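Side-chain contacts in peptidase S9 prolyl oligopeptidase catalytic domain-containing protein (Pyrococcus horikoshii, PDB 4HXF), which probably acts as a serine peptidase of the acylaminoacyl peptidase type, working as a self-compartmentalizing hexamer: residues A139-M144 against P171-G176; K124-E129 against F133-P138. All blocks are in the same frame, centred on the assembly; numbering follows the deposited sequence.

Contact 1: A139-M144 against P171-G176; sequences AWFDNM and PRFSSG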
ATOM      1  N   ALA A 139      27.349 -16.978  22.598  1.00 12.54           N
ATOM      2  CA  ALA A 139      26.101 -16.985  21.848  1.00 13.80           C
ATOM      3  C   ALA A 139      25.710 -15.682  21.207  1.00 13.01           C
ATOM      4  O   ALA A 139      24.816 -15.592  20.370  1.00 13.25           O
ATOM      5  CB  ALA A 139      24.981 -17.417  22.808  1.00 12.77           C
ATOM      6  N   TRP A 140      26.409 -14.624  21.597  1.00 12.87           N
ATOM      7  CA  TRP A 140      26.144 -13.255  21.102  1.00 12.60           C
ATOM      8  C   TRP A 140      27.352 -12.380  21.174  1.00 14.33           C
ATOM      9  O   TRP A 140      28.376 -12.733  21.794  1.00 12.90           O
ATOM     10  CB  TRP A 140      24.931 -12.697  21.891  1.00 11.73           C
ATOM     11  CG  TRP A 140      25.114 -12.520  23.410  1.00 12.70           C
ATOM     12  CD1 TRP A 140      26.224 -12.663  24.154  1.00 12.45           C
ATOM     13  CD2 TRP A 140      24.016 -12.195  24.293  1.00 11.90           C
ATOM     14  NE1 TRP A 140      25.924 -12.467  25.532  1.00 13.14           N
ATOM     15  CE2 TRP A 140      24.560 -12.138  25.654  1.00 12.06           C
ATOM     16  CE3 TRP A 140      22.654 -11.932  24.090  1.00 13.29           C
ATOM     17  CZ2 TRP A 140      23.739 -11.815  26.750  1.00 12.84           C
ATOM     18  CZ3 TRP A 140      21.856 -11.653  25.177  1.00 13.67           C
ATOM     19  CH2 TRP A 140      22.403 -11.567  26.465  1.00 12.95           C
ATOM     20  N   PHE A 141      27.334 -11.281  20.447  1.00 13.98           N
ATOM     21  CA  PHE A 141      28.422 -10.339  20.476  1.00 14.47           C
ATOM     22  C   PHE A 141      27.889  -8.943  20.324  1.00 16.68           C
ATOM     23  O   PHE A 141      27.061  -8.675  19.499  1.00 15.87           O
ATOM     24  CB  PHE A 141      29.506 -10.647  19.441  1.00 14.43           C
ATOM     25  CG  PHE A 141      30.881 -10.138  19.821  1.00 14.19           C
ATOM     26  CD1 PHE A 141      31.722 -10.937  20.512  1.00 14.94           C
ATOM     27  CD2 PHE A 141      31.341  -8.849  19.493  1.00 14.81           C
ATOM     28  CE1 PHE A 141      32.934 -10.527  20.978  1.00 15.81           C
ATOM     29  CE2 PHE A 141      32.585  -8.423  19.901  1.00 15.80           C
ATOM     30  CZ  PHE A 141      33.394  -9.252  20.590  1.00 17.61           C
ATOM     31  N   ASP A 142      28.430  -8.044  21.125  1.00 14.22           N
ATOM     32  CA  ASP A 142      27.997  -6.641  21.068  1.00 13.61           C
ATOM     33  C   ASP A 142      28.098  -6.070  19.675  1.00 15.31           C
ATOM     34  O   ASP A 142      29.130  -6.209  19.026  1.00 14.62           O
ATOM     35  CB  ASP A 142      28.859  -5.794  22.052  1.00 14.65           C
ATOM     36  CG  ASP A 142      28.291  -4.384  22.219  1.00 15.47           C
ATOM     37  OD1 ASP A 142      27.199  -4.322  22.775  1.00 17.07           O
ATOM     38  OD2 ASP A 142      28.892  -3.478  21.587  1.00 18.89           O
ATOM     39  N   ASN A 143      27.041  -5.394  19.258  1.00 15.96           N
ATOM     40  CA  ASN A 143      27.000  -4.706  17.957  1.00 17.35           C
ATOM     41  C   ASN A 143      26.965  -5.683  16.768  1.00 24.03           C
ATOM     42  O   ASN A 143      27.064  -5.262  15.611  1.00 24.61           O
ATOM     43  CB  ASN A 143      28.143  -3.744  17.730  1.00 21.30           C
ATOM     44  CG  ASN A 143      27.712  -2.553  16.806  1.00 23.07           C
ATOM     45  OD1 ASN A 143      26.547  -2.154  16.777  1.00 26.22           O
ATOM     46  ND2 ASN A 143      28.643  -2.074  16.048  1.00 32.90           N
ATOM     47  N   MET A 144      26.724  -6.953  17.046  1.00 22.54           N
ATOM     48  CA  MET A 144      26.599  -8.004  16.043  1.00 24.07           C
ATOM     49  C   MET A 144      25.336  -8.788  16.213  1.00 23.93           C
ATOM     50  O   MET A 144      24.853  -9.292  15.210  1.00 26.64           O
ATOM     51  CB  MET A 144      27.767  -8.967  16.099  1.00 24.45           C
ATOM     52  CG  MET A 144      29.046  -8.324  15.765  1.00 26.34           C
ATOM     53  SD  MET A 144      30.465  -9.345  15.804  1.00 30.57           S
ATOM     54  CE  MET A 144      31.623  -8.063  15.236  1.00 36.88           C
ATOM     55  N   PRO A 171      35.550 -20.292  10.437  1.00 18.66           N
ATOM     56  CA  PRO A 171      34.883 -19.977  11.705  1.00 19.93           C
ATOM     57  C   PRO A 171      34.554 -18.530  11.964  1.00 17.70           C
ATOM     58  O   PRO A 171      35.125 -17.629  11.267  1.00 17.21           O
ATOM     59  CB  PRO A 171      35.934 -20.493  12.740  1.00 25.40           C
ATOM     60  CG  PRO A 171      36.675 -21.530  11.993  1.00 24.21           C
ATOM     61  CD  PRO A 171      36.845 -20.971  10.599  1.00 21.97           C
ATOM     62  N   ARG A 172      33.534 -18.246  12.824  1.00 18.04           N
ATOM     63  CA  ARG A 172      33.134 -16.889  13.174  1.00 16.40           C
ATOM     64  C   ARG A 172      34.397 -16.096  13.636  1.00 15.69           C
ATOM     65  O   ARG A 172      35.355 -16.713  14.210  1.00 15.25           O
ATOM     66  CB  ARG A 172      31.956 -16.808  14.287  1.00 20.63           C
ATOM     67  CG  ARG A 172      32.328 -17.242  15.615  1.00 21.47           C
ATOM     68  CD  ARG A 172      31.049 -17.191  16.520  1.00 18.54           C
ATOM     69  NE  ARG A 172      30.264 -18.293  16.119  1.00 17.86           N
ATOM     70  CZ  ARG A 172      29.328 -18.847  16.899  1.00 16.85           C
ATOM     71  NH1 ARG A 172      29.130 -18.336  18.045  1.00 16.14           N
ATOM     72  NH2 ARG A 172      28.676 -19.886  16.522  1.00 16.14           N
ATOM     73  N   PHE A 173      34.367 -14.811  13.384  1.00 17.09           N
ATOM     74  CA  PHE A 173      35.393 -13.867  13.764  1.00 17.76           C
ATOM     75  C   PHE A 173      36.709 -14.109  13.037  1.00 18.84           C
ATOM     76  O   PHE A 173      37.747 -13.741  13.555  1.00 18.28           O
ATOM     77  CB  PHE A 173      35.528 -13.949  15.302  1.00 21.37           C
ATOM     78  CG  PHE A 173      34.943 -12.833  16.042  1.00 30.98           C
ATOM     79  CD1 PHE A 173      35.734 -12.019  16.811  1.00 43.12           C
ATOM     80  CD2 PHE A 173      33.624 -12.569  15.926  1.00 42.31           C
ATOM     81  CE1 PHE A 173      35.161 -10.953  17.489  1.00 48.38           C
ATOM     82  CE2 PHE A 173      33.047 -11.534  16.639  1.00 45.81           C
ATOM     83  CZ  PHE A 173      33.820 -10.787  17.435  1.00 33.52           C
ATOM     84  N   SER A 174      36.674 -14.613  11.803  1.00 16.00           N
ATOM     85  CA  SER A 174      37.815 -14.666  10.934  1.00 15.14           C
ATOM     86  C   SER A 174      37.907 -13.416  10.119  1.00 16.06           C
ATOM     87  O   SER A 174      36.930 -12.640   9.923  1.00 16.55           O
ATOM     88  CB  SER A 174      37.811 -15.912  10.062  1.00 15.96           C
ATOM     89  OG  SER A 174      37.838 -17.143  10.853  1.00 16.97           O
ATOM     90  N   SER A 175      39.094 -13.116   9.654  1.00 15.10           N
ATOM     91  CA  SER A 175      39.308 -11.946   8.812  1.00 15.25           C
ATOM     92  C   SER A 175      40.229 -12.303   7.626  1.00 15.13           C
ATOM     93  O   SER A 175      40.889 -13.337   7.606  1.00 14.84           O
ATOM     94  CB  SER A 175      39.850 -10.740   9.605  1.00 18.83           C
ATOM     95  OG  SER A 175      41.091 -11.057  10.067  1.00 19.33           O
ATOM     96  N   GLY A 176      40.288 -11.452   6.615  1.00 14.97           N
ATOM     97  CA  GLY A 176      41.072 -11.690   5.407  1.00 14.42           C
ATOM     98  C   GLY A 176      41.489 -10.444   4.748  1.00 14.34           C
ATOM     99  O   GLY A 176      40.738  -9.525   4.721  1.00 16.43           O
TER
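Phe173 points the edge of its ring at the face of Phe141. The pair is a T-shaped (edge-to-face) stack, with centroids 4.7 Å apart and planes at 60°. Phe173 CZ does the touching. It sits 3.4 Å above the Phe141 ring, over its centre, so all six Phe141 ring carbons lie at similar distances from it. The nearest is Phe141 CZ, 3.5 Å from Phe173 CZ. Phe141 has CG anti to the backbone N (chi1 -153°), which turns its ring toward the 171-176 loop. Met144 adds a Met-aromatic contact. Its chain is extended, and Met144 SD approaches the Phe173 ring obliquely, 3.5 Å from Phe173 CE2. Replacing Phe141 with an alanine would probably leave the Phe173 edge without an aromatic face to meet and open a gap beside Met144. The 171-176 loop joins two blades of the beta-propeller, running from strand 163-171 of one to strand 175-179 of the next. The 139-144 segment belongs to the long excursion between strands 117-124 and 151-158 of the earlier blade. Phe173 is the third residue of a type II beta turn from Pro171 to Ser174. Ser174 OG donates to Pro171 O over 2.8 Å, from above the carbonyl plane, and braces the turn. On the other side of the contact, Met144 N bonds to Phe141 O at 3.0 Å, holding these two side chains on one short turn. Farther out, Phe141 packs on Arg548, and Asp142 OD1 accepts the backbone N-H groups of Tyr547 and His578.

Contact 2: K124-E129 against F133-P138; sequences KRREDE and FEDDVP. With MG (magnesium ion), chain G.
Phe133 O accepts a 2.8 Å hydrogen bond from Arg126 NH2. The bond is bent, with an N-H...O angle of 136°, and the donor stands above the carbonyl plane. It ties the loop after strand 117-124 to the end of strand 131-134, in an excursion from a beta-propeller blade. Phe133 and Glu134 also pair with an antiparallel strand of the second subunit, so the sheet continues across the interface. Arg126 gets there on a chain extended from CG to NE. Phe133 CD2 lies 3.9 Å over one guanidinium face, offset toward the rim. The planes are 78° apart, so this is not a flat stack. In the conformer given, Asp135 comes to the edge of the guanidinium, its carboxylate almost perpendicular to it. The salt bridge there is long and doubtful, 3.7 Å from Arg126 NH1 to Asp135 OD2. Glu134 starts out away from the 124-129 segment and ties down the backbone that follows it. Its OE1 takes the backbone N of Asp136 at 2.8 Å and, weakly, that of Asp135. Next to Arg126, Glu127 turns to a magnesium ion. Its OE1 binds the metal at 2.1 Å, five waters complete the octahedron, and water 1 donates to Glu127 OE2 over 2.7 Å.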
ATOM      1  N   LYS A 124      27.378 -15.566   7.654  1.00 19.26           N
ATOM      2  CA  LYS A 124      26.149 -16.243   7.415  1.00 23.38           C
ATOM      3  C   LYS A 124      25.764 -16.948   8.686  1.00 18.78           C
ATOM      4  O   LYS A 124      26.638 -17.419   9.408  1.00 20.95           O
ATOM      5  CB  LYS A 124      26.231 -17.231   6.246  1.00 28.26           C
ATOM      6  CG  LYS A 124      27.249 -18.355   6.278  1.00 40.36           C
ATOM      7  CD  LYS A 124      26.915 -19.365   5.138  1.00 46.41           C
ATOM      8  CE  LYS A 124      28.065 -20.235   4.603  1.00 49.42           C
ATOM      9  NZ  LYS A 124      29.262 -20.376   5.465  1.00 52.34           N
ATOM     10  N   ARG A 125      24.455 -17.022   8.944  1.00 21.98           N
ATOM     11  CA  ARG A 125      23.899 -17.559  10.193  1.00 20.33           C
ATOM     12  C   ARG A 125      22.767 -18.511   9.851  1.00 25.00           C
ATOM     13  O   ARG A 125      22.372 -18.574   8.681  1.00 22.31           O
ATOM     14  CB  ARG A 125      23.363 -16.390  11.016  1.00 19.39           C
ATOM     15  CG  ARG A 125      24.382 -15.416  11.447  1.00 17.40           C
ATOM     16  CD  ARG A 125      23.815 -14.322  12.337  1.00 18.12           C
ATOM     17  NE  ARG A 125      24.874 -13.444  12.802  1.00 18.08           N
ATOM     18  CZ  ARG A 125      24.685 -12.249  13.387  1.00 21.75           C
ATOM     19  NH1 ARG A 125      23.397 -11.799  13.587  1.00 20.80           N
ATOM     20  NH2 ARG A 125      25.719 -11.508  13.752  1.00 20.37           N
ATOM     21  N   ARG A 126      22.242 -19.222  10.849  1.00 22.62           N
ATOM     22  CA  ARG A 126      21.184 -20.246  10.666  1.00 23.57           C
ATOM     23  C   ARG A 126      19.886 -19.577  10.238  1.00 25.81           C
ATOM     24  O   ARG A 126      19.194 -20.063   9.347  1.00 29.95           O
ATOM     25  CB  ARG A 126      21.044 -21.083  11.944  1.00 23.41           C
ATOM     26  CG  ARG A 126      22.075 -22.164  12.177  1.00 24.47           C
ATOM     27  CD  ARG A 126      22.139 -22.738  13.613  1.00 27.49           C
ATOM     28  NE  ARG A 126      23.104 -23.843  13.581  1.00 30.14           N
ATOM     29  CZ  ARG A 126      24.104 -24.033  14.447  1.00 36.70           C
ATOM     30  NH1 ARG A 126      24.932 -25.104  14.307  1.00 38.81           N
ATOM     31  NH2 ARG A 126      24.289 -23.179  15.456  1.00 29.22           N
ATOM     32  N   GLU A 127      19.481 -18.475  10.825  1.00 25.36           N
ATOM     33  CA  GLU A 127      18.289 -17.651  10.370  1.00 23.71           C
ATOM     34  C   GLU A 127      16.827 -18.206  10.526  1.00 22.69           C
ATOM     35  O   GLU A 127      15.948 -17.763   9.819  1.00 22.96           O
ATOM     36  CB  GLU A 127      18.392 -17.216   8.903  1.00 32.86           C
ATOM     37  CG  GLU A 127      19.771 -16.658   8.539  1.00 33.61           C
ATOM     38  CD  GLU A 127      20.081 -15.353   9.169  1.00 40.37           C
ATOM     39  OE1 GLU A 127      19.312 -14.960  10.043  1.00 36.17           O
ATOM     40  OE2 GLU A 127      21.093 -14.691   8.798  1.00 46.42           O
ATOM     41  N   ASP A 128      16.673 -19.119  11.410  1.00 21.82           N
ATOM     42  CA  ASP A 128      15.307 -19.605  11.697  1.00 19.13           C
ATOM     43  C   ASP A 128      14.519 -18.370  12.249  1.00 20.12           C
ATOM     44  O   ASP A 128      15.022 -17.641  13.151  1.00 20.86           O
ATOM     45  CB  ASP A 128      15.255 -20.732  12.663  1.00 20.95           C
ATOM     46  CG  ASP A 128      13.820 -21.197  12.880  1.00 21.07           C
ATOM     47  OD1 ASP A 128      13.380 -22.026  12.028  1.00 19.43           O
ATOM     48  OD2 ASP A 128      13.082 -20.723  13.831  1.00 18.69           O
ATOM     49  N   GLU A 129      13.256 -18.176  11.768  1.00 20.42           N
ATOM     50  CA  GLU A 129      12.378 -17.133  12.152  0.50 22.07           C
ATOM     51  C   GLU A 129      12.023 -17.098  13.635  1.00 20.17           C
ATOM     52  O   GLU A 129      11.783 -16.022  14.205  1.00 20.36           O
ATOM     53  CB  GLU A 129      11.034 -17.230  11.376  0.50 26.68           C
ATOM     54  CG  GLU A 129      10.753 -18.566  10.682  0.50 31.62           C
ATOM     55  CD  GLU A 129      11.671 -18.835   9.484  0.50 29.93           C
ATOM     56  OE1 GLU A 129      11.657 -18.066   8.496  0.50 46.73           O
ATOM     57  OE2 GLU A 129      12.408 -19.820   9.502  0.50 27.61           O
ATOM     58  N   PHE A 133      19.860 -20.955  17.495  1.00 13.86           N
ATOM     59  CA  PHE A 133      20.401 -22.168  18.007  1.00 13.67           C
ATOM     60  C   PHE A 133      21.899 -22.084  18.076  1.00 14.35           C
ATOM     61  O   PHE A 133      22.514 -21.631  17.056  1.00 14.77           O
ATOM     62  CB  PHE A 133      20.053 -23.328  17.112  1.00 15.11           C
ATOM     63  CG  PHE A 133      20.373 -24.639  17.692  1.00 16.11           C
ATOM     64  CD1 PHE A 133      19.584 -25.172  18.710  1.00 15.28           C
ATOM     65  CD2 PHE A 133      21.499 -25.343  17.309  1.00 19.02           C
ATOM     66  CE1 PHE A 133      19.962 -26.366  19.270  1.00 17.34           C
ATOM     67  CE2 PHE A 133      21.892 -26.505  17.933  1.00 17.06           C
ATOM     68  CZ  PHE A 133      21.096 -27.041  18.891  1.00 17.72           C
ATOM     69  N   GLU A 134      22.484 -22.410  19.192  1.00 13.37           N
ATOM     70  CA  GLU A 134      23.945 -22.207  19.379  1.00 14.47           C
ATOM     71  C   GLU A 134      24.543 -23.520  19.912  1.00 14.49           C
ATOM     72  O   GLU A 134      24.112 -24.129  20.924  1.00 14.22           O
ATOM     73  CB  GLU A 134      24.244 -21.017  20.252  1.00 15.17           C
ATOM     74  CG  GLU A 134      25.709 -20.649  20.418  1.00 15.38           C
ATOM     75  CD  GLU A 134      26.290 -20.256  19.061  1.00 17.60           C
ATOM     76  OE1 GLU A 134      27.171 -21.067  18.615  1.00 18.07           O
ATOM     77  OE2 GLU A 134      25.841 -19.269  18.387  1.00 19.51           O
ATOM     78  N   ASP A 135      25.730 -23.849  19.361  1.00 14.89           N
ATOM     79  CA  ASP A 135      26.521 -24.970  19.844  0.50 15.59           C
ATOM     80  C   ASP A 135      28.023 -24.606  19.941  1.00 14.82           C
ATOM     81  O   ASP A 135      28.844 -25.491  20.267  1.00 15.30           O
ATOM     82  CB  ASP A 135      26.380 -26.209  18.926  0.50 16.16           C
ATOM     83  CG  ASP A 135      27.026 -25.999  17.549  0.50 17.46           C
ATOM     84  OD1 ASP A 135      27.577 -24.943  17.263  0.50 16.42           O
ATOM     85  OD2 ASP A 135      26.969 -26.942  16.734  0.50 19.49           O
ATOM     86  N   ASP A 136      28.326 -23.325  19.781  1.00 14.79           N
ATOM     87  CA  ASP A 136      29.704 -22.770  19.981  1.00 15.90           C
ATOM     88  C   ASP A 136      29.655 -21.658  21.056  1.00 16.48           C
ATOM     89  O   ASP A 136      28.626 -21.550  21.786  1.00 16.62           O
ATOM     90  CB  ASP A 136      30.295 -22.356  18.651  1.00 18.15           C
ATOM     91  CG  ASP A 136      31.837 -22.229  18.732  1.00 21.28           C
ATOM     92  OD1 ASP A 136      32.462 -22.428  19.753  1.00 22.79           O
ATOM     93  OD2 ASP A 136      32.312 -22.113  17.663  1.00 23.50           O
ATOM     94  N   VAL A 137      30.709 -20.808  21.184  1.00 17.50           N
ATOM     95  CA  VAL A 137      30.679 -19.756  22.193  1.00 16.99           C
ATOM     96  C   VAL A 137      31.313 -18.564  21.536  1.00 17.74           C
ATOM     97  O   VAL A 137      32.131 -18.719  20.637  1.00 15.69           O
ATOM     98  CB  VAL A 137      31.424 -20.044  23.549  1.00 20.33           C
ATOM     99  CG1 VAL A 137      30.706 -21.076  24.346  1.00 22.51           C
ATOM    100  CG2 VAL A 137      32.894 -20.372  23.300  1.00 24.75           C
ATOM    101  N   PRO A 138      30.920 -17.369  21.938  1.00 15.39           N
ATOM    102  CA  PRO A 138      29.801 -17.075  22.808  1.00 15.01           C
ATOM    103  C   PRO A 138      28.526 -17.110  21.984  1.00 14.52           C
ATOM    104  O   PRO A 138      28.570 -17.291  20.730  1.00 14.36           O
ATOM    105  CB  PRO A 138      30.181 -15.664  23.280  1.00 14.56           C
ATOM    106  CG  PRO A 138      30.722 -15.000  22.108  1.00 15.43           C
ATOM    107  CD  PRO A 138      31.532 -16.118  21.426  1.00 15.94           C
TER
HETATM  108 MG    MG G 706      19.346 -13.640  11.663  1.00 43.85          MG
HETATM  109  O   HOH W   1      21.143 -12.724  10.713  1.00 36.20           O
HETATM  110  O   HOH W   2      20.230 -14.954  12.917  1.00 22.52           O
HETATM  111  O   HOH W   3      19.262 -11.818  13.056  1.00 43.32           O
HETATM  112  O   HOH W   4      17.992 -12.386  10.264  1.00 40.18           O
HETATM  113  O   HOH W   5      17.521 -14.355  12.387  1.00 35.66           O

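In the fold
Contact 2 comes first along the chain and contact 1 follows it, their centres 11 Å apart. Two polar bridges join them. Arg172 NH2 of contact 1 meets Glu134 OE1 of contact 2 in a 2.8 Å salt bridge, and Arg125 NH2 probably donates to Met144 O, also at 2.8 Å. Both contacts touch the second subunit. Contact 1 is the one near the active site: the side chain of Phe141 is about 8 Å from the bound chloromethyl ketone inhibitor. Its neighbour Arg548 lines that pocket, as does His578, probably the catalytic histidine. Contact 2 carries Glu127, which binds a magnesium ion; the Glu127 side chain is about 11 Å from that of Met144.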